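Side-chain contact in arylmalonate decarboxylase (Bordetella bronchiseptica, PDB 3IXL), which catalyses the decarboxylation of 2-aryl-2-methylmalonates to 2-arylpropionates, releasing carbon dioxide: residues A[50-55]-A[79-84]. The protein carries 2 engineered substitutions. Residues are numbered along the deposited sequence; the frame is centred on the assembly and turned at random.
Sequences AVIESV and FYRGAA
Tyr80 OH is hydrogen-bonded to Asp49 OD1, an atom that also makes a long, weak ion pair with Arg81 NH2, while the face of the Arg81 guanidinium and the CG2 methyl of Ile52 pack against the same phenol oxygen. This oxygen lies 3.1 Å above the guanidinium plane, over its centre, while farther back Arg81 CG sits 3.8 Å above the centre of the tyrosine ring. The two neighbours on the chain thus run layered on each other, Arg81 extended from CG to NE over one face of the ring. From the side of residues 50-55, Ile52 closes the far end of this pair. Its CG2 comes within 3.6 Å of Tyr80 OH. The same methyl is 3.9 Å from Arg81 NH1. CG1 of Ile52, anti to the backbone N (chi1 -173°), bears CD1, which meets the edge of the tyrosine ring near its plane, 4.5 Å from Tyr80 CE1. Within residues 50-55 the chain turns on Val51 O, which accepts from Ser54 N and, at 2.7 Å, from Ser54 OG. Residues 79-82 form a type I beta turn between helices 75-79 and 83-97, and the Tyr80 side chain is about 8 Å from the bound 2-phenylacetic acid. The contact joins this turn to the chain that follows on from helix 45-51, with Ile52 also packing on Phe85 and Leu89 of helix 83-97, and Tyr80 O hydrogen-bonded to Arg133 NH1 of helix 128-140. Between the two segments the chain passes through strand 67-72, which lies between strands 8-13 and 101-103 in a parallel sheet.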
loop_
_atom_site.group_PDB
_atom_site.type_symbol
_atom_site.label_atom_id
_atom_site.label_comp_id
_atom_site.label_asym_id
_atom_site.label_seq_id
_atom_site.Cartn_x
_atom_site.Cartn_y
_atom_site.Cartn_z
ATOM N N ALA A 50 -11.394 -2.305 -15.444
ATOM C CA ALA A 50 -10.780 -2.193 -16.771
ATOM C C ALA A 50 -9.339 -2.710 -16.857
ATOM O O ALA A 50 -8.831 -2.942 -17.957
ATOM C CB ALA A 50 -10.859 -0.767 -17.287
ATOM N N VAL A 51 -8.674 -2.879 -15.714
ATOM C CA VAL A 51 -7.276 -3.338 -15.711
ATOM C C VAL A 51 -7.012 -4.587 -14.875
ATOM O O VAL A 51 -5.951 -5.205 -15.014
ATOM C CB VAL A 51 -6.276 -2.227 -15.269
ATOM C CG1 VAL A 51 -6.302 -1.063 -16.246
ATOM C CG2 VAL A 51 -6.534 -1.774 -13.827
ATOM N N ILE A 52 -7.951 -4.952 -14.000
ATOM C CA ILE A 52 -7.695 -6.018 -13.026
ATOM C C ILE A 52 -7.315 -7.343 -13.697
ATOM O O ILE A 52 -6.515 -8.109 -13.167
ATOM C CB ILE A 52 -8.886 -6.202 -12.041
ATOM C CG1 ILE A 52 -8.551 -7.192 -10.916
ATOM C CG2 ILE A 52 -10.132 -6.682 -12.779
ATOM C CD1 ILE A 52 -7.489 -6.712 -9.945
ATOM N N GLU A 53 -7.878 -7.592 -14.877
ATOM C CA GLU A 53 -7.644 -8.854 -15.569
ATOM C C GLU A 53 -6.230 -8.986 -16.116
ATOM O O GLU A 53 -5.796 -10.095 -16.439
ATOM C CB GLU A 53 -8.650 -9.023 -16.704
ATOM C CG GLU A 53 -10.083 -9.097 -16.201
ATOM C CD GLU A 53 -11.105 -8.931 -17.303
ATOM O OE1 GLU A 53 -12.019 -9.773 -17.370
ATOM O OE2 GLU A 53 -11.005 -7.970 -18.094
ATOM N N SER A 54 -5.521 -7.866 -16.224
ATOM C CA SER A 54 -4.163 -7.862 -16.762
ATOM C C SER A 54 -3.081 -8.097 -15.717
ATOM O O SER A 54 -1.921 -8.253 -16.065
ATOM C CB SER A 54 -3.882 -6.557 -17.503
ATOM O OG SER A 54 -3.805 -5.451 -16.611
ATOM N N VAL A 55 -3.463 -8.106 -14.445
ATOM C CA VAL A 55 -2.492 -8.251 -13.368
ATOM C C VAL A 55 -1.616 -9.494 -13.541
ATOM O O VAL A 55 -0.394 -9.411 -13.439
ATOM C CB VAL A 55 -3.170 -8.208 -11.984
ATOM C CG1 VAL A 55 -2.198 -8.660 -10.883
ATOM C CG2 VAL A 55 -3.678 -6.793 -11.709
ATOM N N PHE A 79 -8.136 -4.639 -2.658
ATOM C CA PHE A 79 -9.187 -4.792 -1.634
ATOM C C PHE A 79 -10.628 -4.584 -2.107
ATOM O O PHE A 79 -11.558 -4.907 -1.355
ATOM C CB PHE A 79 -8.895 -3.994 -0.329
ATOM C CG PHE A 79 -9.053 -2.478 -0.439
ATOM C CD1 PHE A 79 -10.288 -1.885 -0.748
ATOM C CD2 PHE A 79 -7.969 -1.649 -0.171
ATOM C CE1 PHE A 79 -10.416 -0.500 -0.838
ATOM C CE2 PHE A 79 -8.082 -0.262 -0.242
ATOM C CZ PHE A 79 -9.306 0.317 -0.574
ATOM N N TYR A 80 -10.831 -4.053 -3.316
ATOM C CA TYR A 80 -12.179 -3.584 -3.676
ATOM C C TYR A 80 -13.246 -4.662 -3.776
ATOM O O TYR A 80 -14.438 -4.355 -3.764
ATOM C CB TYR A 80 -12.193 -2.705 -4.927
ATOM C CG TYR A 80 -12.153 -3.393 -6.287
ATOM C CD1 TYR A 80 -10.997 -4.034 -6.745
ATOM C CD2 TYR A 80 -13.247 -3.318 -7.156
ATOM C CE1 TYR A 80 -10.953 -4.614 -8.008
ATOM C CE2 TYR A 80 -13.203 -3.881 -8.429
ATOM C CZ TYR A 80 -12.054 -4.534 -8.847
ATOM O OH TYR A 80 -11.996 -5.085 -10.116
ATOM N N ARG A 81 -12.809 -5.913 -3.903
ATOM C CA ARG A 81 -13.727 -7.041 -4.028
ATOM C C ARG A 81 -13.779 -7.867 -2.754
ATOM O O ARG A 81 -14.461 -8.894 -2.710
ATOM C CB ARG A 81 -13.322 -7.905 -5.218
ATOM C CG ARG A 81 -13.677 -7.276 -6.552
ATOM C CD ARG A 81 -13.155 -8.105 -7.709
ATOM N NE ARG A 81 -13.701 -7.668 -8.990
ATOM C CZ ARG A 81 -13.233 -8.044 -10.175
ATOM N NH1 ARG A 81 -12.186 -8.867 -10.262
ATOM N NH2 ARG A 81 -13.808 -7.587 -11.277
ATOM N N GLY A 82 -13.074 -7.431 -1.718
ATOM C CA GLY A 82 -13.074 -8.142 -0.441
ATOM C C GLY A 82 -11.827 -8.983 -0.230
ATOM O O GLY A 82 -10.968 -9.094 -1.129
ATOM N N ALA A 83 -11.739 -9.576 0.958
ATOM C CA ALA A 83 -10.550 -10.325 1.373
ATOM C C ALA A 83 -10.281 -11.589 0.563
ATOM O O ALA A 83 -9.120 -11.891 0.252
ATOM C CB ALA A 83 -10.629 -10.663 2.861
ATOM N N ALA A 84 -11.334 -12.336 0.236
ATOM C CA ALA A 84 -11.159 -13.566 -0.534
ATOM C C ALA A 84 -10.508 -13.274 -1.887
ATOM O O ALA A 84 -9.638 -14.031 -2.332
ATOM C CB ALA A 84 -12.479 -14.296 -0.738
#